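Local coordinates for acyl-coenzyme A oxidase 3 (Yarrowia lipolytica, PDB 5YS9), which oxidises acyl-CoA esters to their trans-2-enoyl forms in peroxisomal fatty acid beta-oxidation, using FAD and passing the electrons to molecular oxygen to give hydrogen peroxide, at residues A[418-423]-A[446-451]; A[111-116]-A[313-318]. All coordinates share one frame; numbering follows the deposited sequence.

Contact 1 of 2, residues A[418-423]-A[446-451]; sequences TCANII and ADWVVQ. With FAD (flavin-adenine dinucleotide), chain C.
Cys419 is the first residue of this piece of helix 391-428 to reach segment 446-451, and it makes the main approach. Its sulfur stands anti to the backbone N (chi1 177°), which drops it over one face of the Trp448 indole: SG lies 3.6 Å from the centroid of the six-membered ring and only 19° off its normal. The closest ring atom is Trp448 CE2, 3.4 Å from Cys419 SG, and Cys419 CB follows behind over the NE1 and CZ2 side of the indole. Ala420 comes next, its CB packing 3.9 Å from Trp448 CD1 and more loosely against Val449 CG2. One turn on from Cys419, Ile423 reaches with the tip of its chain, CD1 sitting 3.8 Å from Trp448 CB and crossing the tryptophan side chain obliquely. Trp448 CG is anti to the backbone N (chi1 180°), and its NE1 donates to the carbonyl of Thr416, so a polar anchor fixes the ring's turn while apolar atoms grip it. Against the opposite face, offset toward the rim, lies CG of Gln451. Val450 reaches the cofactor instead, laying CG2 3.2 Å from the C8M methyl of FAD. The second subunit helps to build this cofactor site: its Arg331, Arg354 and Gln428 hydrogen-bond the FAD. A Cys sulfur-aromatic contact thus joins two helices of the C-alpha1 domain of the acyl-CoA oxidase fold, with Val450, two residues past the tryptophan, at the C8M methyl end of the flavin.

Contact 2 of 2, residues A[111-116]-A[313-318]; sequences HGIVDM and SFFVSQ
Between helix 101-111 and helix 116-136 of the N-terminal domain a short linker rests on helix 300-330, so this contact belongs to the seam between the N-terminal and C-alpha1 domains of the acyl-CoA oxidase fold. Ile113 carries most of it. Its CG1 is anti to the carbonyl carbon, and that branch runs over the helix backbone to within 3.5 Å of Phe315 O, with Phe315 CB 4.0 Å from the same CG1. The terminal CD1 goes on to Gln318, 3.9 Å from NE2, the two side chains crossing at about a right angle. That amide nitrogen is already engaged: it donates to Phe315 O over 3.2 Å, in the carbonyl plane and on a lone pair, with the acceptor 15° out of the Gln318 amide plane. An alanine in place of Ile113 would probably loosen the seam, since the branch packed on Phe315 and Gln318 would be gone. Farther along, Met116 CE approaches Val316 CG1 at 4.4 Å, while Gly112 O lies near Val316 CG2. Between the two segments the meeting is by van der Waals packing, the amide nitrogen of Gln318 being spent on its own helix; just past them a weak hydrogen bond from Arg319 NH1 to Ile113 O adds a polar link to the seam.

Both contacts are buried near the centre of the chain, their own centres about 10 Å apart, and they meet directly: Trp448 CZ3 packs 3.7 Å from Val316 CG2, and Cys419 SG lies 3.4 Å from Ser317 OG. Helix 300-330 joins the two, Val316 meeting both the linker of contact 2 and Trp448 of contact 1. Contact 1 stays inside the C-alpha1 domain and gathers round one aromatic ring, and its 446-451 segment also reaches the flavin and the second subunit. Contact 2 joins two domains through aliphatic branches laid on a helix backbone, and no other chain touches its segments.

Contact 1 of 2, residues A[418-423]-A[446-451]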
# COMPACT_ATOMS: atom_id res chain seq x y z
N THR A 418 5.96 -6.86 -5.23
CA THR A 418 6.89 -6.98 -4.15
C THR A 418 7.57 -5.64 -3.83
O THR A 418 7.67 -5.30 -2.65
CB THR A 418 7.92 -8.09 -4.42
OG1 THR A 418 7.25 -9.35 -4.37
CG2 THR A 418 8.99 -8.10 -3.33
N CYS A 419 7.97 -4.88 -4.86
CA CYS A 419 8.54 -3.57 -4.65
C CYS A 419 7.56 -2.67 -3.87
O CYS A 419 7.97 -1.96 -2.95
CB CYS A 419 9.02 -2.91 -5.98
SG CYS A 419 9.67 -1.21 -5.78
N ALA A 420 6.29 -2.72 -4.25
CA ALA A 420 5.25 -1.99 -3.53
C ALA A 420 5.21 -2.42 -2.08
O ALA A 420 5.18 -1.59 -1.20
CB ALA A 420 3.88 -2.16 -4.20
N ASN A 421 5.24 -3.72 -1.83
CA ASN A 421 5.12 -4.20 -0.46
C ASN A 421 6.30 -3.74 0.40
O ASN A 421 6.15 -3.54 1.59
CB ASN A 421 5.01 -5.73 -0.42
CG ASN A 421 3.79 -6.25 -1.14
OD1 ASN A 421 2.78 -5.55 -1.24
ND2 ASN A 421 3.88 -7.48 -1.66
N ILE A 422 7.48 -3.66 -0.22
CA ILE A 422 8.72 -3.33 0.47
C ILE A 422 8.71 -1.86 0.86
O ILE A 422 9.04 -1.49 2.00
CB ILE A 422 9.97 -3.62 -0.41
CG1 ILE A 422 10.21 -5.13 -0.55
CG2 ILE A 422 11.22 -2.94 0.19
CD1 ILE A 422 11.34 -5.50 -1.50
N ILE A 423 8.35 -1.02 -0.09
CA ILE A 423 8.16 0.40 0.19
C ILE A 423 7.21 0.52 1.40
O ILE A 423 7.54 1.19 2.39
CB ILE A 423 7.61 1.19 -1.01
CG1 ILE A 423 8.61 1.21 -2.18
CG2 ILE A 423 7.33 2.64 -0.61
CD1 ILE A 423 7.97 1.55 -3.53
N ALA A 446 3.12 6.00 -3.86
CA ALA A 446 2.17 6.59 -4.80
C ALA A 446 2.69 6.59 -6.20
O ALA A 446 1.94 6.37 -7.12
CB ALA A 446 1.86 8.03 -4.39
N ASP A 447 3.95 6.94 -6.38
CA ASP A 447 4.57 6.88 -7.70
C ASP A 447 4.78 5.47 -8.24
O ASP A 447 4.59 5.22 -9.42
CB ASP A 447 5.89 7.65 -7.72
CG ASP A 447 5.71 9.14 -7.60
OD1 ASP A 447 4.58 9.62 -7.67
OD2 ASP A 447 6.70 9.84 -7.41
N TRP A 448 5.21 4.55 -7.39
CA TRP A 448 5.52 3.19 -7.83
C TRP A 448 4.34 2.39 -8.35
O TRP A 448 4.48 1.62 -9.28
CB TRP A 448 6.24 2.39 -6.75
CG TRP A 448 6.55 0.99 -7.21
CD1 TRP A 448 5.86 -0.12 -6.91
CD2 TRP A 448 7.55 0.60 -8.13
NE1 TRP A 448 6.38 -1.19 -7.55
CE2 TRP A 448 7.43 -0.77 -8.32
CE3 TRP A 448 8.56 1.28 -8.81
CZ2 TRP A 448 8.28 -1.49 -9.13
CZ3 TRP A 448 9.40 0.57 -9.61
CH2 TRP A 448 9.25 -0.79 -9.78
N VAL A 449 3.21 2.54 -7.71
CA VAL A 449 2.13 1.60 -7.75
C VAL A 449 1.52 1.38 -9.14
O VAL A 449 1.01 0.32 -9.44
CB VAL A 449 1.13 1.94 -6.63
CG1 VAL A 449 -0.24 2.32 -7.12
CG2 VAL A 449 1.11 0.87 -5.57
N VAL A 450 1.61 2.38 -10.00
CA VAL A 450 1.09 2.27 -11.35
C VAL A 450 1.80 1.17 -12.15
O VAL A 450 1.23 0.64 -13.08
CB VAL A 450 1.11 3.63 -12.08
CG1 VAL A 450 2.50 4.21 -12.13
CG2 VAL A 450 0.51 3.50 -13.46
N GLN A 451 3.01 0.81 -11.76
CA GLN A 451 3.81 -0.21 -12.43
C GLN A 451 3.08 -1.54 -12.44
O GLN A 451 3.29 -2.37 -13.30
CB GLN A 451 5.13 -0.40 -11.70
CG GLN A 451 6.09 0.76 -11.77
CD GLN A 451 7.17 0.57 -12.80
OE1 GLN A 451 7.00 0.90 -13.95
NE2 GLN A 451 8.28 0.03 -12.38
PA FAD C . -8.66 -3.13 -17.50
O1A FAD C . -10.07 -2.84 -17.86
O2A FAD C . -7.79 -3.90 -18.42
O5B FAD C . -8.74 -3.97 -16.16
C5B FAD C . -9.38 -3.42 -15.01
C4B FAD C . -9.42 -4.43 -13.88
O4B FAD C . -10.14 -5.59 -14.30
C3B FAD C . -8.03 -4.89 -13.53
O3B FAD C . -7.94 -5.05 -12.13
C2B FAD C . -7.92 -6.26 -14.13
O2B FAD C . -7.17 -7.09 -13.26
C1B FAD C . -9.34 -6.75 -14.24
N9A FAD C . -9.42 -7.58 -15.46
C8A FAD C . -9.34 -7.16 -16.73
N7A FAD C . -9.43 -8.20 -17.58
C5A FAD C . -9.56 -9.30 -16.85
C6A FAD C . -9.70 -10.74 -17.11
N6A FAD C . -9.72 -11.22 -18.37
N1A FAD C . -9.81 -11.56 -16.05
C2A FAD C . -9.79 -11.10 -14.80
N3A FAD C . -9.66 -9.81 -14.49
C4A FAD C . -9.55 -8.89 -15.45
N1 FAD C . -1.68 3.92 -21.84
C2 FAD C . -1.13 4.35 -22.99
O2 FAD C . -1.43 3.80 -24.04
N3 FAD C . -0.25 5.34 -23.04
C4 FAD C . 0.14 5.98 -21.96
O4 FAD C . 0.94 6.90 -22.05
C4X FAD C . -0.42 5.58 -20.67
N5 FAD C . -0.06 6.20 -19.55
C5X FAD C . -0.59 5.82 -18.39
C6 FAD C . -0.20 6.49 -17.26
C7 FAD C . -0.72 6.15 -16.04
C7M FAD C . -0.26 6.90 -14.83
C8 FAD C . -1.70 5.04 -15.95
C8M FAD C . -2.27 4.64 -14.63
C9 FAD C . -2.08 4.36 -17.08
C9A FAD C . -1.57 4.71 -18.31
N10 FAD C . -1.94 4.03 -19.47
C10 FAD C . -1.38 4.48 -20.67
C1' FAD C . -2.92 2.95 -19.46
C2' FAD C . -2.45 1.61 -18.92
O2' FAD C . -1.58 1.03 -19.87
C3' FAD C . -3.68 0.73 -18.69
O3' FAD C . -4.41 1.32 -17.64
C4' FAD C . -3.46 -0.74 -18.31
O4' FAD C . -2.57 -1.41 -19.20
C5' FAD C . -4.75 -1.51 -18.40
O5' FAD C . -5.66 -1.03 -17.43
P FAD C . -7.17 -0.72 -17.77
O1P FAD C . -7.48 0.60 -17.19
O2P FAD C . -7.39 -0.99 -19.21
O3P FAD C . -7.94 -1.82 -16.93

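Contact 2 of 2, residues A[111-116]-A[313-318]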
# COMPACT_ATOMS: atom_id res chain seq x y z
N HIS A 111 17.70 7.39 -12.50
CA HIS A 111 17.02 8.64 -12.22
C HIS A 111 15.64 8.37 -11.64
O HIS A 111 15.13 9.22 -10.91
CB HIS A 111 16.86 9.44 -13.52
CG HIS A 111 16.35 10.84 -13.32
ND1 HIS A 111 15.49 11.45 -14.20
CD2 HIS A 111 16.58 11.74 -12.33
CE1 HIS A 111 15.25 12.68 -13.78
NE2 HIS A 111 15.89 12.87 -12.64
N GLY A 112 15.06 7.22 -12.01
CA GLY A 112 13.78 6.73 -11.51
C GLY A 112 13.80 6.31 -10.05
O GLY A 112 12.77 6.13 -9.45
N ILE A 113 14.98 6.14 -9.48
CA ILE A 113 15.12 5.93 -8.04
C ILE A 113 14.61 7.12 -7.21
O ILE A 113 14.09 6.94 -6.13
CB ILE A 113 16.58 5.65 -7.66
CG1 ILE A 113 17.09 4.42 -8.43
CG2 ILE A 113 16.74 5.40 -6.16
CD1 ILE A 113 18.60 4.18 -8.37
N VAL A 114 14.75 8.33 -7.73
CA VAL A 114 14.25 9.54 -7.05
C VAL A 114 13.28 10.44 -7.81
O VAL A 114 12.60 11.25 -7.19
CB VAL A 114 15.41 10.39 -6.58
CG1 VAL A 114 16.09 9.67 -5.44
CG2 VAL A 114 16.39 10.68 -7.71
N ASP A 115 13.15 10.27 -9.11
CA ASP A 115 12.15 11.05 -9.87
C ASP A 115 11.42 10.14 -10.87
O ASP A 115 11.85 9.93 -11.97
CB ASP A 115 12.85 12.26 -10.54
CG ASP A 115 11.88 13.23 -11.15
OD1 ASP A 115 10.70 12.88 -11.15
OD2 ASP A 115 12.31 14.32 -11.64
N MET A 116 10.33 9.55 -10.45
CA MET A 116 9.60 8.67 -11.34
C MET A 116 8.69 9.44 -12.31
O MET A 116 8.16 8.85 -13.21
CB MET A 116 8.80 7.67 -10.54
CG MET A 116 9.64 6.84 -9.59
SD MET A 116 8.76 5.47 -8.78
CE MET A 116 9.26 5.83 -7.10
N SER A 313 12.29 -2.68 -10.16
CA SER A 313 11.82 -3.11 -8.86
C SER A 313 13.02 -3.19 -7.90
O SER A 313 12.93 -2.83 -6.68
CB SER A 313 11.06 -4.44 -8.93
OG SER A 313 9.86 -4.31 -9.69
N PHE A 314 14.15 -3.62 -8.45
CA PHE A 314 15.37 -3.62 -7.69
C PHE A 314 15.83 -2.21 -7.33
O PHE A 314 16.06 -1.89 -6.16
CB PHE A 314 16.50 -4.34 -8.45
CG PHE A 314 17.86 -4.02 -7.92
CD1 PHE A 314 18.27 -4.54 -6.72
CD2 PHE A 314 18.69 -3.12 -8.60
CE1 PHE A 314 19.52 -4.25 -6.20
CE2 PHE A 314 19.95 -2.80 -8.08
CZ PHE A 314 20.36 -3.38 -6.89
N PHE A 315 15.98 -1.41 -8.38
CA PHE A 315 16.45 -0.06 -8.25
C PHE A 315 15.69 0.80 -7.24
O PHE A 315 16.31 1.59 -6.55
CB PHE A 315 16.45 0.61 -9.62
CG PHE A 315 17.62 0.23 -10.48
CD1 PHE A 315 18.93 0.45 -10.04
CD2 PHE A 315 17.43 -0.36 -11.74
CE1 PHE A 315 20.01 0.12 -10.85
CE2 PHE A 315 18.50 -0.72 -12.55
CZ PHE A 315 19.79 -0.47 -12.11
N VAL A 316 14.37 0.65 -7.15
CA VAL A 316 13.58 1.35 -6.14
C VAL A 316 13.68 0.68 -4.78
O VAL A 316 13.87 1.36 -3.79
CB VAL A 316 12.09 1.54 -6.56
CG1 VAL A 316 11.25 2.23 -5.46
CG2 VAL A 316 12.05 2.39 -7.79
N SER A 317 13.51 -0.63 -4.72
CA SER A 317 13.49 -1.32 -3.45
C SER A 317 14.73 -1.10 -2.57
O SER A 317 14.58 -0.93 -1.36
CB SER A 317 13.29 -2.83 -3.64
OG SER A 317 11.99 -3.09 -4.09
N GLN A 318 15.91 -1.12 -3.18
CA GLN A 318 17.18 -0.97 -2.48
C GLN A 318 17.27 0.33 -1.66
O GLN A 318 17.96 0.41 -0.61
CB GLN A 318 18.34 -1.04 -3.48
CG GLN A 318 18.31 0.04 -4.55
CD GLN A 318 19.53 0.09 -5.46
OE1 GLN A 318 20.51 -0.59 -5.25
NE2 GLN A 318 19.47 0.93 -6.45